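PDB 1F5M: free methionine-R-sulfoxide reductase from Saccharomyces cerevisiae, which reduces the R-enantiomer of free methionine sulfoxide to methionine, drawing its electrons from thioredoxin and so helping to protect the yeast cell against oxidative stress. Local coordinates for residues L60-N65 with I150-Y155; Q27-Y32 with E167-L172. All coordinates share one frame; numbering follows the deposited sequence.

The two contacts belong to different layers of the GAF fold: contact 1 to the sheet, contact 2 to the helices packed on it. Contact 1 (60-65 with 150-155) lies at one end of the antiparallel sheet, where strands 64-72 and 144-152 meet; its inner residues are buried, while Asp63 and Asp154 at its open end are bridged by water. Contact 2 (27-32 with 167-172) joins two helices, with Leu29, Tyr32 and Leu169 buried, Leu28 and Leu172 partly so, and Lys168 at the surface. Backbone hydrogen bonds and water bridges hold the first, apolar packing the second. They share no element, although strand 144-152 leads on to helix 160-176, and their centres lie about 20 Å apart.

Contact 1: L60-N65 with I150-Y155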
loop_
_atom_site.group_PDB
_atom_site.type_symbol
_atom_site.label_atom_id
_atom_site.label_comp_id
_atom_site.label_asym_id
_atom_site.label_seq_id
_atom_site.Cartn_x
_atom_site.Cartn_y
_atom_site.Cartn_z
ATOM N N LEU B 60 5.623 16.649 -8.029
ATOM C CA LEU B 60 5.079 17.511 -9.108
ATOM C C LEU B 60 4.177 18.569 -8.478
ATOM O O LEU B 60 3.537 19.378 -9.176
ATOM C CB LEU B 60 4.231 16.704 -10.090
ATOM C CG LEU B 60 4.828 16.093 -11.361
ATOM C CD1 LEU B 60 6.263 16.492 -11.558
ATOM C CD2 LEU B 60 4.675 14.611 -11.301
ATOM N N ALA B 61 4.083 18.518 -7.157
ATOM C CA ALA B 61 3.298 19.470 -6.398
ATOM C C ALA B 61 1.788 19.434 -6.686
ATOM O O ALA B 61 1.123 20.472 -6.718
ATOM C CB ALA B 61 3.871 20.911 -6.605
ATOM N N VAL B 62 1.274 18.234 -6.939
ATOM C CA VAL B 62 -0.133 18.003 -7.127
ATOM C C VAL B 62 -0.499 17.518 -5.710
ATOM O O VAL B 62 0.154 16.595 -5.162
ATOM C CB VAL B 62 -0.377 16.887 -8.173
ATOM C CG1 VAL B 62 -1.860 16.556 -8.234
ATOM C CG2 VAL B 62 0.068 17.377 -9.580
ATOM N N ASP B 63 -1.508 18.131 -5.097
ATOM C CA ASP B 63 -1.874 17.762 -3.723
ATOM C C ASP B 63 -2.717 16.490 -3.695
ATOM O O ASP B 63 -3.899 16.523 -3.370
ATOM C CB ASP B 63 -2.617 18.944 -3.097
ATOM C CG ASP B 63 -2.670 18.896 -1.599
ATOM O OD1 ASP B 63 -2.037 18.041 -0.919
ATOM O OD2 ASP B 63 -3.347 19.768 -1.063
ATOM N N ILE B 64 -2.116 15.353 -4.052
ATOM C CA ILE B 64 -2.864 14.102 -4.064
ATOM C C ILE B 64 -3.068 13.546 -2.643
ATOM O O ILE B 64 -2.308 13.873 -1.730
ATOM C CB ILE B 64 -2.167 13.020 -4.937
ATOM C CG1 ILE B 64 -0.788 12.689 -4.347
ATOM C CG2 ILE B 64 -2.032 13.532 -6.385
ATOM C CD1 ILE B 64 -0.293 11.361 -4.754
ATOM N N ASN B 65 -4.126 12.752 -2.475
ATOM C CA ASN B 65 -4.476 12.109 -1.220
ATOM C C ASN B 65 -4.645 10.606 -1.404
ATOM O O ASN B 65 -4.868 9.887 -0.439
ATOM C CB ASN B 65 -5.748 12.693 -0.568
ATOM C CG ASN B 65 -6.934 12.821 -1.517
ATOM O OD1 ASN B 65 -6.840 13.431 -2.572
ATOM N ND2 ASN B 65 -8.078 12.289 -1.104
ATOM N N ILE B 150 -5.969 7.520 -8.900
ATOM C CA ILE B 150 -5.328 8.615 -8.139
ATOM C C ILE B 150 -6.341 9.668 -7.732
ATOM O O ILE B 150 -7.101 10.169 -8.609
ATOM C CB ILE B 150 -4.238 9.298 -8.972
ATOM C CG1 ILE B 150 -3.326 8.241 -9.598
ATOM C CG2 ILE B 150 -3.434 10.253 -8.114
ATOM C CD1 ILE B 150 -2.107 8.848 -10.378
ATOM N N ASP B 151 -6.363 10.058 -6.446
ATOM C CA ASP B 151 -7.324 11.096 -5.982
ATOM C C ASP B 151 -6.520 12.374 -5.690
ATOM O O ASP B 151 -5.371 12.292 -5.237
ATOM C CB ASP B 151 -8.024 10.754 -4.655
ATOM C CG ASP B 151 -9.048 9.661 -4.773
ATOM O OD1 ASP B 151 -9.110 9.000 -5.812
ATOM O OD2 ASP B 151 -9.787 9.429 -3.784
ATOM N N CYS B 152 -7.135 13.539 -5.921
ATOM C CA CYS B 152 -6.498 14.836 -5.636
ATOM C C CYS B 152 -7.391 15.701 -4.763
ATOM O O CYS B 152 -8.615 15.727 -4.945
ATOM C CB CYS B 152 -6.191 15.570 -6.969
ATOM S SG CYS B 152 -5.469 17.233 -6.813
ATOM N N LEU B 153 -6.784 16.486 -3.874
ATOM C CA LEU B 153 -7.537 17.368 -2.979
ATOM C C LEU B 153 -8.060 18.630 -3.633
ATOM O O LEU B 153 -8.907 19.297 -3.057
ATOM C CB LEU B 153 -6.691 17.770 -1.777
ATOM C CG LEU B 153 -6.368 16.576 -0.862
ATOM C CD1 LEU B 153 -5.443 17.037 0.250
ATOM C CD2 LEU B 153 -7.624 16.015 -0.276
ATOM N N ASP B 154 -7.526 18.981 -4.805
ATOM C CA ASP B 154 -8.012 20.172 -5.524
ATOM C C ASP B 154 -8.762 19.734 -6.775
ATOM O O ASP B 154 -8.547 18.624 -7.269
ATOM C CB ASP B 154 -6.844 21.076 -5.992
ATOM C CG ASP B 154 -5.928 21.556 -4.847
ATOM O OD1 ASP B 154 -6.433 22.038 -3.813
ATOM O OD2 ASP B 154 -4.680 21.483 -5.007
ATOM N N TYR B 155 -9.636 20.604 -7.293
ATOM C CA TYR B 155 -10.333 20.325 -8.546
ATOM C C TYR B 155 -9.280 20.408 -9.653
ATOM O O TYR B 155 -8.211 20.985 -9.459
ATOM C CB TYR B 155 -11.392 21.408 -8.872
ATOM C CG TYR B 155 -12.542 21.504 -7.888
ATOM C CD1 TYR B 155 -12.638 22.564 -6.997
ATOM C CD2 TYR B 155 -13.494 20.501 -7.810
ATOM C CE1 TYR B 155 -13.649 22.634 -6.044
ATOM C CE2 TYR B 155 -14.509 20.556 -6.856
ATOM C CZ TYR B 155 -14.565 21.631 -5.975
ATOM O OH TYR B 155 -15.491 21.644 -4.964
HETATM O O HOH W 1 -3.090 20.048 -6.530
HETATM O O HOH W 2 -4.840 21.801 -1.596
#
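Ile64 and Cys152 face each other as a non-hydrogen-bonded antiparallel pair, their CA atoms 4.0 Å apart, with a backbone bond on each side. Leu153 N donates to Asp63 O at 2.9 Å in a nearly straight bond (N-H...O 170°); Asn65 N reaches Asp151 O from above the carbonyl plane. Asp63 centres an inverse gamma turn, which brings the chain from the helix end into the strand. On the face turned to helix 42-59, Ile64 sets its CG2 4.0 Å from Ile150 CG2 and packs on Trp54 and Tyr57; a branched apolar side chain suits this buried layer. Asn65 holds CG between its backbone N and carbonyl carbon (chi1 49°), and Leu153 CD2 lies 3.5 Å from that CG. The amide's ND2 is hydrogen-bonded to Thr129 and Asp126, so a polar residue suits this buried place. At the open end, Asp63 and Asp154 bring like charges together, OD2 to OD2 4.5 Å. One water donates to Asp63 OD2 and Asp154 OD1, and another links Asp63 N to Asp154 OD2, probably easing the repulsion. This is the end of a pairing between central strands of the antiparallel GAF-domain sheet, where helix 42-59 gives way to strand 64-72.

Contact 2: Q27-Y32 with E167-L172; sequences QLLLSY and EKLAKL
Leu29, Tyr32, Leu169 and Leu172 form the greater part of an apolar helix-helix contact between helices 21-36 and 160-176, which run side by side in the helical layer of the domain. The short segments are almost parallel, 7° apart, with axes 10.5 Å from each other, and no hydrogen bond joins 27-32 directly to 167-172. Leu29 sends CD2 against the backbone of the other helix, 3.8 Å from Leu169 N, while its CD1 lies 3.8 Å from Lys168 CD. The extended lysine thus lends its methylenes to the seam as its end leads away. Leu169 CG is anti to its backbone N (chi1 179°), and its CD1 makes an off-centre CH-pi contact with Tyr32, 4.2 Å from the ring centroid. Its other methyl, CD2, meets Leu28 CD2 at 4.1 Å. The tyrosine slides past Leu172 in the opposite direction, with CE2 4.0 Å from Leu172 CB and Leu172 O at the ring edge. Its hydroxyl is hydrogen-bonded to Ser176, further along helix 160-176, which also bonds Leu172 O. An alanine in place of Tyr32 would probably open a gap beside Leu169 CD1 and Leu172 CB and leave Ser176 OG without its hydroxyl mate. Leucines suit such a seam because their branched, apolar ends need no polar partner; cohesion here accordingly rests on shape and hydrophobic burial, with the tyrosine adding a polar tie at its tip.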
loop_
_atom_site.group_PDB
_atom_site.type_symbol
_atom_site.label_atom_id
_atom_site.label_comp_id
_atom_site.label_asym_id
_atom_site.label_seq_id
_atom_site.Cartn_x
_atom_site.Cartn_y
_atom_site.Cartn_z
ATOM N N GLN B 27 11.215 8.584 -15.380
ATOM C CA GLN B 27 11.998 7.887 -14.356
ATOM C C GLN B 27 11.146 6.887 -13.610
ATOM O O GLN B 27 11.653 5.890 -13.096
ATOM C CB GLN B 27 12.555 8.869 -13.326
ATOM C CG GLN B 27 14.016 9.219 -13.543
ATOM C CD GLN B 27 14.488 10.346 -12.630
ATOM O OE1 GLN B 27 14.220 10.339 -11.408
ATOM N NE2 GLN B 27 15.206 11.328 -13.216
ATOM N N LEU B 28 9.856 7.182 -13.499
ATOM C CA LEU B 28 8.968 6.276 -12.784
ATOM C C LEU B 28 8.800 5.019 -13.607
ATOM O O LEU B 28 8.893 3.925 -13.067
ATOM C CB LEU B 28 7.598 6.924 -12.515
ATOM C CG LEU B 28 6.592 6.081 -11.722
ATOM C CD1 LEU B 28 5.678 6.993 -11.004
ATOM C CD2 LEU B 28 5.796 5.144 -12.625
ATOM N N LEU B 29 8.561 5.160 -14.910
ATOM C CA LEU B 29 8.389 3.983 -15.785
ATOM C C LEU B 29 9.640 3.098 -15.711
ATOM O O LEU B 29 9.525 1.853 -15.643
ATOM C CB LEU B 29 8.130 4.422 -17.237
ATOM C CG LEU B 29 6.801 5.166 -17.523
ATOM C CD1 LEU B 29 6.768 5.534 -18.999
ATOM C CD2 LEU B 29 5.545 4.322 -17.135
ATOM N N LEU B 30 10.830 3.728 -15.707
ATOM C CA LEU B 30 12.100 2.982 -15.627
ATOM C C LEU B 30 12.243 2.309 -14.255
ATOM O O LEU B 30 12.701 1.181 -14.174
ATOM C CB LEU B 30 13.295 3.903 -15.864
ATOM C CG LEU B 30 13.361 4.452 -17.295
ATOM C CD1 LEU B 30 14.549 5.394 -17.443
ATOM C CD2 LEU B 30 13.469 3.270 -18.267
ATOM N N SER B 31 11.864 2.999 -13.179
ATOM C CA SER B 31 11.941 2.384 -11.848
ATOM C C SER B 31 10.952 1.204 -11.762
ATOM O O SER B 31 11.263 0.167 -11.215
ATOM C CB SER B 31 11.600 3.397 -10.749
ATOM O OG SER B 31 12.623 4.373 -10.544
ATOM N N TYR B 32 9.740 1.364 -12.274
ATOM C CA TYR B 32 8.786 0.276 -12.187
ATOM C C TYR B 32 9.332 -0.958 -12.902
ATOM O O TYR B 32 9.204 -2.079 -12.421
ATOM C CB TYR B 32 7.437 0.666 -12.796
ATOM C CG TYR B 32 6.506 -0.509 -12.838
ATOM C CD1 TYR B 32 5.778 -0.858 -11.719
ATOM C CD2 TYR B 32 6.482 -1.365 -13.945
ATOM C CE1 TYR B 32 5.060 -2.009 -11.667
ATOM C CE2 TYR B 32 5.759 -2.551 -13.908
ATOM C CZ TYR B 32 5.053 -2.859 -12.743
ATOM O OH TYR B 32 4.386 -4.031 -12.622
ATOM N N GLU B 167 -1.187 5.204 -18.825
ATOM C CA GLU B 167 -1.582 4.103 -19.700
ATOM C C GLU B 167 -0.337 3.327 -20.102
ATOM O O GLU B 167 -0.439 2.157 -20.400
ATOM C CB GLU B 167 -2.370 4.593 -20.943
ATOM C CG GLU B 167 -3.783 5.067 -20.552
ATOM C CD GLU B 167 -4.743 5.246 -21.721
ATOM O OE1 GLU B 167 -4.264 5.418 -22.862
ATOM O OE2 GLU B 167 -5.986 5.222 -21.487
ATOM N N LYS B 168 0.839 3.954 -20.109
ATOM C CA LYS B 168 2.058 3.220 -20.456
ATOM C C LYS B 168 2.379 2.306 -19.269
ATOM O O LYS B 168 2.784 1.147 -19.443
ATOM C CB LYS B 168 3.236 4.149 -20.624
ATOM C CG LYS B 168 3.288 4.880 -21.962
ATOM C CD LYS B 168 4.353 6.000 -21.915
ATOM C CE LYS B 168 4.412 6.721 -23.263
ATOM N NZ LYS B 168 5.337 7.885 -23.256
ATOM N N LEU B 169 2.159 2.847 -18.075
ATOM C CA LEU B 169 2.426 2.115 -16.846
ATOM C C LEU B 169 1.523 0.897 -16.721
ATOM O O LEU B 169 1.953 -0.147 -16.233
ATOM C CB LEU B 169 2.222 3.017 -15.620
ATOM C CG LEU B 169 2.448 2.332 -14.245
ATOM C CD1 LEU B 169 3.902 1.821 -14.151
ATOM C CD2 LEU B 169 2.183 3.354 -13.125
ATOM N N ALA B 170 0.270 1.057 -17.123
ATOM C CA ALA B 170 -0.705 -0.001 -17.066
ATOM C C ALA B 170 -0.253 -1.126 -17.995
ATOM O O ALA B 170 -0.418 -2.299 -17.687
ATOM C CB ALA B 170 -2.133 0.550 -17.477
ATOM N N LYS B 171 0.309 -0.772 -19.143
ATOM C CA LYS B 171 0.777 -1.806 -20.069
ATOM C C LYS B 171 1.982 -2.585 -19.491
ATOM O O LYS B 171 2.108 -3.805 -19.683
ATOM C CB LYS B 171 1.126 -1.171 -21.419
ATOM C CG LYS B 171 -0.097 -0.760 -22.212
ATOM C CD LYS B 171 0.317 -0.054 -23.490
ATOM C CE LYS B 171 -0.909 0.426 -24.268
ATOM N NZ LYS B 171 -1.792 1.328 -23.426
ATOM N N LEU B 172 2.829 -1.880 -18.756
ATOM C CA LEU B 172 4.012 -2.478 -18.145
ATOM C C LEU B 172 3.613 -3.399 -17.003
ATOM O O LEU B 172 4.333 -4.378 -16.677
ATOM C CB LEU B 172 4.966 -1.388 -17.599
ATOM C CG LEU B 172 5.784 -0.542 -18.560
ATOM C CD1 LEU B 172 6.678 0.423 -17.798
ATOM C CD2 LEU B 172 6.613 -1.452 -19.441
#